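Local structure of aminoglycoside 6-adenylyltransferase (Bacillus subtilis, 2PBE) at residues A[142-147]-A[211-216]; A[11-16]-A[45-50]; A[179-184]-A[239-244]. The protein transfers an adenylyl group from ATP to the 6-hydroxyl of streptomycin or streptidine, also using GTP, and so makes bacteria resistant to streptomycin. All blocks are in the same frame, centred on the assembly; numbering follows the deposited sequence.

Interaction 1: residues A[142-147]-A[211-216]; sequences RQYWIK and GKNYKF
Y144 lays its ring into the loop 211-216 in a mixed polar and aromatic contact at one edge of the mixed sheet, beside the outermost strand 145-146 and just past its partner strand 207-209. The ring is engaged in three ways. Over one face come backbone atoms of the loop: G211 O stands toward the rim, 3.2 Å from Y144 CD1, and K212 CA makes a CH-pi contact 4.1 Å from the ring centroid. At its edge, Y144 CE1 points at the face of the Y214 ring, 3.9 Å from Y214 CE1, in a T-shaped pair with the planes 73° apart. At its tip, N213 N donates to Y144 OH at 3.1 Å in a fairly straight bond (158°). Y144 points its CB at the loop, and chi1 (-56°) sets CG beside the backbone N and anti to the carbonyl carbon. The opposite face of the Y144 ring is met toward the rim by CD of its own neighbour Q143. The K212 chain, bent at chi2, brings CD and CE alongside Y144 OH, with K212 NZ 3.6 Å from that oxygen. G211 O also accepts a weak bond from Y214 N across the turn 211-214. Around the contact, Y144 pairs through its backbone with M210, R194 of helix 177-204 binds Q143 O, and P190 of that helix touches Y214. Chemically, the phenol oxygen serves the loop as an acceptor for a backbone N-H, and the K212 ammonium, close by but not bonded, could slightly favour ionisation of the hydroxyl.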
loop_
_atom_site.group_PDB
_atom_site.type_symbol
_atom_site.label_atom_id
_atom_site.label_comp_id
_atom_site.label_asym_id
_atom_site.label_seq_id
_atom_site.Cartn_x
_atom_site.Cartn_y
_atom_site.Cartn_z
ATOM N N ARG A 142 -4.243 -5.596 9.203
ATOM C CA ARG A 142 -5.382 -4.793 8.779
ATOM C C ARG A 142 -5.001 -3.303 8.876
ATOM O O ARG A 142 -5.632 -2.432 8.276
ATOM C CB ARG A 142 -6.603 -5.099 9.646
ATOM N N GLN A 143 -3.935 -3.030 9.624
ATOM C CA GLN A 143 -3.424 -1.682 9.814
ATOM C C GLN A 143 -3.034 -1.070 8.469
ATOM O O GLN A 143 -3.237 0.125 8.220
ATOM C CB GLN A 143 -2.195 -1.755 10.713
ATOM C CG GLN A 143 -1.547 -0.423 10.990
ATOM C CD GLN A 143 -0.152 -0.562 11.567
ATOM O OE1 GLN A 143 0.499 0.432 11.878
ATOM N NE2 GLN A 143 0.323 -1.810 11.707
ATOM N N TYR A 144 -2.478 -1.908 7.599
ATOM C CA TYR A 144 -2.028 -1.470 6.291
ATOM C C TYR A 144 -2.994 -1.765 5.151
ATOM O O TYR A 144 -2.776 -1.324 4.022
ATOM C CB TYR A 144 -0.681 -2.109 5.969
ATOM C CG TYR A 144 0.387 -1.850 6.996
ATOM C CD1 TYR A 144 0.923 -0.550 7.176
ATOM C CD2 TYR A 144 0.892 -2.906 7.797
ATOM C CE1 TYR A 144 1.960 -0.298 8.143
ATOM C CE2 TYR A 144 1.934 -2.675 8.763
ATOM C CZ TYR A 144 2.462 -1.366 8.924
ATOM O OH TYR A 144 3.470 -1.129 9.835
ATOM N N TRP A 145 -4.071 -2.486 5.434
ATOM C CA TRP A 145 -5.010 -2.835 4.380
ATOM C C TRP A 145 -5.843 -1.661 3.873
ATOM O O TRP A 145 -6.439 -0.927 4.657
ATOM C CB TRP A 145 -5.956 -3.961 4.814
ATOM C CG TRP A 145 -6.642 -4.594 3.638
ATOM C CD1 TRP A 145 -7.987 -4.649 3.410
ATOM C CD2 TRP A 145 -6.014 -5.244 2.524
ATOM N NE1 TRP A 145 -8.243 -5.297 2.223
ATOM C CE2 TRP A 145 -7.057 -5.673 1.653
ATOM C CE3 TRP A 145 -4.671 -5.506 2.170
ATOM C CZ2 TRP A 145 -6.807 -6.357 0.436
ATOM C CZ3 TRP A 145 -4.412 -6.193 0.951
ATOM C CH2 TRP A 145 -5.493 -6.608 0.103
ATOM N N ILE A 146 -5.883 -1.507 2.554
ATOM C CA ILE A 146 -6.642 -0.436 1.917
ATOM C C ILE A 146 -7.671 -1.002 0.939
ATOM O O ILE A 146 -7.364 -1.904 0.171
ATOM C CB ILE A 146 -5.680 0.548 1.176
ATOM C CG1 ILE A 146 -4.917 1.400 2.198
ATOM C CG2 ILE A 146 -6.450 1.419 0.157
ATOM C CD1 ILE A 146 -5.797 2.323 3.036
ATOM N N LYS A 147 -8.888 -0.468 0.987
ATOM C CA LYS A 147 -9.988 -0.858 0.105
ATOM C C LYS A 147 -11.051 0.225 0.260
ATOM O O LYS A 147 -10.981 1.011 1.199
ATOM C CB LYS A 147 -10.553 -2.216 0.503
ATOM C CG LYS A 147 -10.857 -2.378 1.971
ATOM C CD LYS A 147 -11.785 -3.558 2.218
ATOM C CE LYS A 147 -13.222 -3.204 1.825
ATOM N NZ LYS A 147 -13.739 -2.037 2.624
ATOM N N GLY A 211 2.027 -1.961 3.027
ATOM C CA GLY A 211 3.242 -2.636 3.429
ATOM C C GLY A 211 3.753 -2.193 4.780
ATOM O O GLY A 211 3.369 -1.125 5.268
ATOM N N LYS A 212 4.607 -3.016 5.389
ATOM C CA LYS A 212 5.196 -2.708 6.686
ATOM C C LYS A 212 5.800 -1.299 6.591
ATOM O O LYS A 212 6.718 -1.049 5.807
ATOM C CB LYS A 212 6.290 -3.729 7.029
ATOM C CG LYS A 212 6.697 -3.727 8.499
ATOM C CD LYS A 212 5.547 -4.208 9.376
ATOM C CE LYS A 212 5.721 -3.776 10.831
ATOM N NZ LYS A 212 4.462 -4.040 11.610
ATOM N N ASN A 213 5.242 -0.380 7.373
ATOM C CA ASN A 213 5.670 1.024 7.389
ATOM C C ASN A 213 5.452 1.755 6.071
ATOM O O ASN A 213 6.302 2.542 5.630
ATOM C CB ASN A 213 7.138 1.169 7.819
ATOM C CG ASN A 213 7.299 1.101 9.324
ATOM O OD1 ASN A 213 7.387 0.016 9.904
ATOM N ND2 ASN A 213 7.315 2.266 9.974
ATOM N N TYR A 214 4.302 1.488 5.453
ATOM C CA TYR A 214 3.887 2.152 4.214
ATOM C C TYR A 214 4.929 2.112 3.096
ATOM O O TYR A 214 4.967 2.997 2.238
ATOM C CB TYR A 214 3.500 3.618 4.550
ATOM C CG TYR A 214 2.849 3.771 5.926
ATOM C CD1 TYR A 214 1.513 3.344 6.151
ATOM C CD2 TYR A 214 3.595 4.239 7.042
ATOM C CE1 TYR A 214 0.933 3.374 7.465
ATOM C CE2 TYR A 214 3.039 4.261 8.363
ATOM C CZ TYR A 214 1.706 3.825 8.567
ATOM O OH TYR A 214 1.166 3.809 9.844
ATOM N N LYS A 215 5.755 1.067 3.089
ATOM C CA LYS A 215 6.822 0.911 2.093
ATOM C C LYS A 215 6.376 0.830 0.627
ATOM O O LYS A 215 7.178 1.067 -0.272
ATOM C CB LYS A 215 7.693 -0.316 2.442
ATOM C CG LYS A 215 6.940 -1.645 2.517
ATOM C CD LYS A 215 7.669 -2.645 3.415
ATOM C CE LYS A 215 8.785 -3.387 2.702
ATOM N NZ LYS A 215 8.230 -4.481 1.855
ATOM N N PHE A 216 5.112 0.504 0.389
ATOM C CA PHE A 216 4.605 0.378 -0.982
ATOM C C PHE A 216 3.913 1.609 -1.553
ATOM O O PHE A 216 3.533 1.627 -2.718
ATOM C CB PHE A 216 3.628 -0.799 -1.092
ATOM C CG PHE A 216 4.204 -2.119 -0.704
ATOM C CD1 PHE A 216 5.463 -2.531 -1.187
ATOM C CD2 PHE A 216 3.474 -2.984 0.129
ATOM C CE1 PHE A 216 6.002 -3.798 -0.845
ATOM C CE2 PHE A 216 3.988 -4.267 0.491
ATOM C CZ PHE A 216 5.257 -4.672 0.002
#

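Interaction 2: residues A[11-16]-A[45-50]; sequences DIFLDF and YDISYF
F13 and F16, one turn apart on helix 6-19, meet Y45, I47 and Y49, the residues of strand 45-51 that point at the helix. The two segments run almost exactly parallel (1°), their axes 10.6 Å apart. F13 has CG beside the backbone N (chi1 -54°), and its CE2 corner meets the strand. F13 CE2 lies 3.7 Å from Y45 CB, and the ring edge is turned toward the Y45 face in an offset edge-to-face pair, centroids 5.9 Å apart. Its neighbouring atom F13 CD2 meets I47 CG1 at 3.6 Å, the two side chains crossing obliquely. F16 adopts the other first torsion, CG anti to the backbone N, and its ring lies by Y49. There F16 CD2 approaches Y49 CE2 to 3.5 Å, the rings being inclined and neither stacked nor T-shaped. Between the two phenylalanines the Y49 hydroxyl donates to F13 O at 2.8 Å, arriving well to the side of the carbonyl (C=O...O angle 112°) and close to its plane. L102 of strand 101-108 and I23 of strand 23-28 extend the apolar layer on the neighbouring strands. Helix 6-19 packed along strand 45-51 of the mixed sheet is consistent with the alpha/beta core of the nucleotidyltransferase superfamily, to whose clan the family is assigned.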
loop_
_atom_site.group_PDB
_atom_site.type_symbol
_atom_site.label_atom_id
_atom_site.label_comp_id
_atom_site.label_asym_id
_atom_site.label_seq_id
_atom_site.Cartn_x
_atom_site.Cartn_y
_atom_site.Cartn_z
ATOM N N ASP A 11 9.310 -4.148 -4.737
ATOM C CA ASP A 11 8.839 -3.137 -5.675
ATOM C C ASP A 11 8.655 -3.791 -7.038
ATOM O O ASP A 11 7.590 -3.700 -7.638
ATOM C CB ASP A 11 9.846 -1.980 -5.810
ATOM C CG ASP A 11 9.909 -1.101 -4.571
ATOM O OD1 ASP A 11 8.833 -0.807 -3.993
ATOM O OD2 ASP A 11 11.031 -0.692 -4.188
ATOM N N ILE A 12 9.692 -4.463 -7.515
ATOM C CA ILE A 12 9.646 -5.117 -8.807
ATOM C C ILE A 12 8.438 -6.045 -8.956
ATOM O O ILE A 12 7.695 -5.946 -9.928
ATOM C CB ILE A 12 10.957 -5.897 -9.021
ATOM C CG1 ILE A 12 12.128 -4.913 -9.002
ATOM C CG2 ILE A 12 10.924 -6.648 -10.329
ATOM C CD1 ILE A 12 13.494 -5.549 -9.033
ATOM N N PHE A 13 8.235 -6.934 -7.996
ATOM C CA PHE A 13 7.126 -7.867 -8.082
ATOM C C PHE A 13 5.763 -7.185 -8.042
ATOM O O PHE A 13 4.852 -7.543 -8.793
ATOM C CB PHE A 13 7.189 -8.885 -6.946
ATOM C CG PHE A 13 8.494 -9.628 -6.836
ATOM C CD1 PHE A 13 9.280 -9.915 -7.974
ATOM C CD2 PHE A 13 8.921 -10.102 -5.578
ATOM C CE1 PHE A 13 10.484 -10.669 -7.856
ATOM C CE2 PHE A 13 10.116 -10.857 -5.433
ATOM C CZ PHE A 13 10.901 -11.144 -6.574
ATOM N N LEU A 14 5.631 -6.211 -7.154
ATOM C CA LEU A 14 4.381 -5.482 -7.012
ATOM C C LEU A 14 4.131 -4.658 -8.275
ATOM O O LEU A 14 3.026 -4.636 -8.828
ATOM C CB LEU A 14 4.484 -4.567 -5.788
ATOM C CG LEU A 14 3.297 -3.909 -5.084
ATOM C CD1 LEU A 14 2.796 -2.724 -5.876
ATOM C CD2 LEU A 14 2.206 -4.958 -4.863
ATOM N N ASP A 15 5.184 -3.997 -8.739
ATOM C CA ASP A 15 5.095 -3.157 -9.924
ATOM C C ASP A 15 4.723 -3.977 -11.152
ATOM O O ASP A 15 3.934 -3.544 -11.998
ATOM C CB ASP A 15 6.426 -2.461 -10.164
ATOM C CG ASP A 15 6.293 -1.278 -11.076
ATOM O OD1 ASP A 15 5.659 -0.289 -10.643
ATOM O OD2 ASP A 15 6.815 -1.339 -12.216
ATOM N N PHE A 16 5.285 -5.170 -11.233
ATOM C CA PHE A 16 4.996 -6.039 -12.356
ATOM C C PHE A 16 3.510 -6.349 -12.410
ATOM O O PHE A 16 2.850 -6.125 -13.434
ATOM C CB PHE A 16 5.759 -7.349 -12.241
ATOM C CG PHE A 16 5.509 -8.271 -13.387
ATOM C CD1 PHE A 16 5.925 -7.917 -14.693
ATOM C CD2 PHE A 16 4.831 -9.478 -13.191
ATOM C CE1 PHE A 16 5.664 -8.757 -15.806
ATOM C CE2 PHE A 16 4.556 -10.344 -14.290
ATOM C CZ PHE A 16 4.971 -9.986 -15.598
ATOM N N TYR A 45 12.150 -15.063 -1.604
ATOM C CA TYR A 45 10.839 -14.490 -1.859
ATOM C C TYR A 45 9.828 -15.503 -2.355
ATOM O O TYR A 45 10.074 -16.273 -3.284
ATOM C CB TYR A 45 10.972 -13.351 -2.850
ATOM C CG TYR A 45 11.865 -12.260 -2.314
ATOM C CD1 TYR A 45 11.367 -11.319 -1.379
ATOM C CD2 TYR A 45 13.236 -12.188 -2.686
ATOM C CE1 TYR A 45 12.217 -10.311 -0.820
ATOM C CE2 TYR A 45 14.107 -11.188 -2.133
ATOM C CZ TYR A 45 13.583 -10.251 -1.198
ATOM O OH TYR A 45 14.401 -9.290 -0.629
ATOM N N ASP A 46 8.688 -15.510 -1.681
ATOM C CA ASP A 46 7.580 -16.405 -2.015
ATOM C C ASP A 46 6.401 -15.611 -2.502
ATOM O O ASP A 46 5.664 -15.044 -1.716
ATOM C CB ASP A 46 7.152 -17.202 -0.796
ATOM C CG ASP A 46 7.670 -18.627 -0.820
ATOM O OD1 ASP A 46 7.050 -19.455 -1.528
ATOM O OD2 ASP A 46 8.698 -18.915 -0.143
ATOM N N ILE A 47 6.249 -15.553 -3.812
ATOM C CA ILE A 47 5.193 -14.785 -4.430
ATOM C C ILE A 47 4.231 -15.650 -5.217
ATOM O O ILE A 47 4.626 -16.659 -5.789
ATOM C CB ILE A 47 5.799 -13.757 -5.390
ATOM C CG1 ILE A 47 6.930 -12.998 -4.684
ATOM C CG2 ILE A 47 4.725 -12.800 -5.894
ATOM C CD1 ILE A 47 6.501 -12.182 -3.460
ATOM N N SER A 48 2.966 -15.248 -5.244
ATOM C CA SER A 48 1.941 -15.964 -5.996
ATOM C C SER A 48 1.095 -14.951 -6.755
ATOM O O SER A 48 0.551 -14.015 -6.159
ATOM C CB SER A 48 1.009 -16.752 -5.066
ATOM O OG SER A 48 1.667 -17.820 -4.428
ATOM N N TYR A 49 0.989 -15.140 -8.065
ATOM C CA TYR A 49 0.172 -14.273 -8.910
ATOM C C TYR A 49 -1.043 -15.054 -9.376
ATOM O O TYR A 49 -0.905 -16.097 -10.018
ATOM C CB TYR A 49 0.926 -13.832 -10.172
ATOM C CG TYR A 49 2.119 -12.912 -9.999
ATOM C CD1 TYR A 49 2.122 -11.889 -9.013
ATOM C CD2 TYR A 49 3.204 -12.978 -10.912
ATOM C CE1 TYR A 49 3.186 -10.941 -8.951
ATOM C CE2 TYR A 49 4.269 -12.041 -10.861
ATOM C CZ TYR A 49 4.254 -11.021 -9.881
ATOM O OH TYR A 49 5.281 -10.087 -9.849
ATOM N N PHE A 50 -2.238 -14.565 -9.047
ATOM C CA PHE A 50 -3.458 -15.240 -9.492
ATOM C C PHE A 50 -3.757 -14.561 -10.803
ATOM O O PHE A 50 -3.982 -13.348 -10.835
ATOM C CB PHE A 50 -4.580 -15.046 -8.484
ATOM C CG PHE A 50 -4.400 -15.844 -7.247
ATOM C CD1 PHE A 50 -5.088 -17.049 -7.075
ATOM C CD2 PHE A 50 -3.477 -15.441 -6.270
ATOM C CE1 PHE A 50 -4.854 -17.867 -5.936
ATOM C CE2 PHE A 50 -3.224 -16.245 -5.121
ATOM C CZ PHE A 50 -3.918 -17.464 -4.958
#

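Interaction 3: residues A[179-184]-A[239-244]; sequences FAIDHL and QEMWKS
Helices 177-204 and 238-263 run side by side in the same direction here, crossing at 24° with their axes 11.2 Å apart, and I181 and M241 have the closest alpha carbons at 7.7 Å. M241, present as selenomethionine, carries the contact. Its chain bends at chi2 (-60°) and again at chi3 (-80°), the second bend turning the methyl CE onto the surface of the other helix. M241 CE lies 3.5 Å from I181 CG1, meets A180 CB and also rests against the backbone of A180 and I181. I177, three residues before A180, touches M241 as well, so that the M241 tip sits among I177, A180, I181 and L184, an arrangement resembling a knob in a hole. I181 is met at about a right angle, whereas L184 and M241 reach toward each other tip to tip, L184 CD2 coming 3.7 Å from M241 CE. L184 CD2 also rests against S244 CB, 4.0 Å away, one turn further along the second helix. L172 of helix 151-173 touches both A180 and M241, joining a third helix to the pair. The polar end of S244 is used elsewhere, its OG hydrogen-bonding to OG of S234. What joins the two helices at this point is therefore dispersion among methyl and methylene groups, backbone atoms and a selenium that stands in place of the methionine sulfur, buried and without a directional bond, so that the fit of the M241 tip depends on shape and not on polar pairing.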
loop_
_atom_site.group_PDB
_atom_site.type_symbol
_atom_site.label_atom_id
_atom_site.label_comp_id
_atom_site.label_asym_id
_atom_site.label_seq_id
_atom_site.Cartn_x
_atom_site.Cartn_y
_atom_site.Cartn_z
ATOM N N PHE A 179 6.811 15.260 21.743
ATOM C CA PHE A 179 5.472 14.690 21.916
ATOM C C PHE A 179 4.706 14.936 20.616
ATOM O O PHE A 179 4.035 14.043 20.074
ATOM C CB PHE A 179 4.758 15.386 23.078
ATOM C CG PHE A 179 3.366 14.864 23.353
ATOM C CD1 PHE A 179 3.180 13.585 23.921
ATOM C CD2 PHE A 179 2.233 15.670 23.094
ATOM C CE1 PHE A 179 1.861 13.107 24.248
ATOM C CE2 PHE A 179 0.911 15.212 23.407
ATOM C CZ PHE A 179 0.718 13.935 23.985
ATOM N N ALA A 180 4.838 16.157 20.112
ATOM C CA ALA A 180 4.169 16.544 18.883
ATOM C C ALA A 180 4.642 15.709 17.696
ATOM O O ALA A 180 3.823 15.207 16.913
ATOM C CB ALA A 180 4.409 18.013 18.631
ATOM N N ILE A 181 5.959 15.543 17.588
ATOM C CA ILE A 181 6.578 14.787 16.498
ATOM C C ILE A 181 6.151 13.320 16.453
ATOM O O ILE A 181 5.909 12.764 15.383
ATOM C CB ILE A 181 8.122 14.863 16.593
ATOM C CG1 ILE A 181 8.582 16.277 16.246
ATOM C CG2 ILE A 181 8.779 13.878 15.631
ATOM C CD1 ILE A 181 10.046 16.559 16.533
ATOM N N ASP A 182 6.068 12.681 17.609
ATOM C CA ASP A 182 5.687 11.274 17.626
ATOM C C ASP A 182 4.250 11.072 17.140
ATOM O O ASP A 182 3.962 10.106 16.435
ATOM C CB ASP A 182 5.902 10.680 19.028
ATOM C CG ASP A 182 7.382 10.499 19.369
ATOM O OD1 ASP A 182 8.178 11.430 19.119
ATOM O OD2 ASP A 182 7.757 9.433 19.891
ATOM N N HIS A 183 3.352 11.987 17.490
ATOM C CA HIS A 183 1.970 11.867 17.057
ATOM C C HIS A 183 1.833 12.205 15.573
ATOM O O HIS A 183 1.010 11.628 14.854
ATOM C CB HIS A 183 1.066 12.774 17.889
ATOM C CG HIS A 183 0.906 12.322 19.305
ATOM N ND1 HIS A 183 0.589 11.018 19.637
ATOM C CD2 HIS A 183 0.966 13.002 20.471
ATOM C CE1 HIS A 183 0.453 10.919 20.945
ATOM N NE2 HIS A 183 0.675 12.107 21.474
ATOM N N LEU A 184 2.640 13.150 15.112
ATOM C CA LEU A 184 2.601 13.521 13.714
ATOM C C LEU A 184 3.077 12.325 12.879
ATOM O O LEU A 184 2.398 11.871 11.951
ATOM C CB LEU A 184 3.516 14.713 13.451
ATOM C CG LEU A 184 3.624 15.110 11.976
ATOM C CD1 LEU A 184 2.292 15.671 11.500
ATOM C CD2 LEU A 184 4.745 16.119 11.779
ATOM N N GLN A 239 8.590 26.011 14.577
ATOM C CA GLN A 239 7.823 26.604 13.481
ATOM C C GLN A 239 7.742 25.661 12.298
ATOM O O GLN A 239 6.745 25.644 11.585
ATOM C CB GLN A 239 8.427 27.938 13.040
ATOM C CG GLN A 239 8.653 28.927 14.174
ATOM C CD GLN A 239 7.509 28.989 15.170
ATOM O OE1 GLN A 239 6.369 29.278 14.809
ATOM N NE2 GLN A 239 7.817 28.730 16.436
ATOM N N GLU A 240 8.788 24.880 12.086
ATOM C CA GLU A 240 8.828 23.922 10.980
ATOM C C GLU A 240 7.777 22.865 11.199
ATOM O O GLU A 240 7.196 22.330 10.258
ATOM C CB GLU A 240 10.196 23.260 10.911
ATOM C CG GLU A 240 11.315 24.204 10.534
ATOM C CD GLU A 240 11.089 24.848 9.176
ATOM O OE1 GLU A 240 10.832 24.099 8.211
ATOM O OE2 GLU A 240 11.176 26.093 9.077
HETATM N N MSE A 241 7.549 22.570 12.463
HETATM C CA MSE A 241 6.559 21.583 12.838
HETATM C C MSE A 241 5.152 22.077 12.554
HETATM O O MSE A 241 4.331 21.311 12.050
HETATM C CB MSE A 241 6.705 21.238 14.315
HETATM C CG MSE A 241 7.665 20.090 14.569
HETATM SE SE MSE A 241 7.081 18.444 13.657
HETATM C CE MSE A 241 5.729 17.841 14.920
ATOM N N TRP A 242 4.876 23.332 12.881
ATOM C CA TRP A 242 3.560 23.899 12.631
ATOM C C TRP A 242 3.300 23.804 11.136
ATOM O O TRP A 242 2.183 23.514 10.703
ATOM C CB TRP A 242 3.501 25.366 13.069
ATOM C CG TRP A 242 3.293 25.593 14.543
ATOM C CD1 TRP A 242 4.219 26.076 15.442
ATOM C CD2 TRP A 242 2.090 25.389 15.282
ATOM N NE1 TRP A 242 3.665 26.188 16.693
ATOM C CE2 TRP A 242 2.360 25.777 16.641
ATOM C CE3 TRP A 242 0.801 24.918 14.946
ATOM C CZ2 TRP A 242 1.384 25.708 17.668
ATOM C CZ3 TRP A 242 -0.186 24.846 15.968
ATOM C CH2 TRP A 242 0.125 25.244 17.325
ATOM N N LYS A 243 4.352 24.059 10.360
ATOM C CA LYS A 243 4.277 24.013 8.907
ATOM C C LYS A 243 3.925 22.593 8.453
ATOM O O LYS A 243 2.982 22.400 7.685
ATOM C CB LYS A 243 5.620 24.477 8.326
ATOM C CG LYS A 243 5.663 24.611 6.803
ATOM C CD LYS A 243 6.892 25.388 6.313
ATOM C CE LYS A 243 8.224 24.719 6.635
ATOM N NZ LYS A 243 9.355 25.476 5.990
ATOM N N SER A 244 4.659 21.604 8.937
ATOM C CA SER A 244 4.389 20.218 8.575
ATOM C C SER A 244 2.933 19.869 8.871
ATOM O O SER A 244 2.261 19.263 8.050
ATOM C CB SER A 244 5.295 19.272 9.360
ATOM O OG SER A 244 6.627 19.311 8.879
#

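Interactions 1 and 2 both reach the mixed sheet, with centres 16 Å apart and nearest atoms about 4 Å apart. Helix 6-19 connects them: its residue M10 touches K215 and F216 of the loop in interaction 1 as well as Y45 in interaction 2. Interaction 3 lies in the helical part, its centre 23 Å from that of interaction 1 and 36 Å from that of interaction 2, on the other side of the chain's centre from interaction 2. Helix 177-204 leads from it to interaction 1, supplying A180, I181 and L184 at one place and P190 and R194 at the other. The segments of interactions 1 and 3 alternate along the chain.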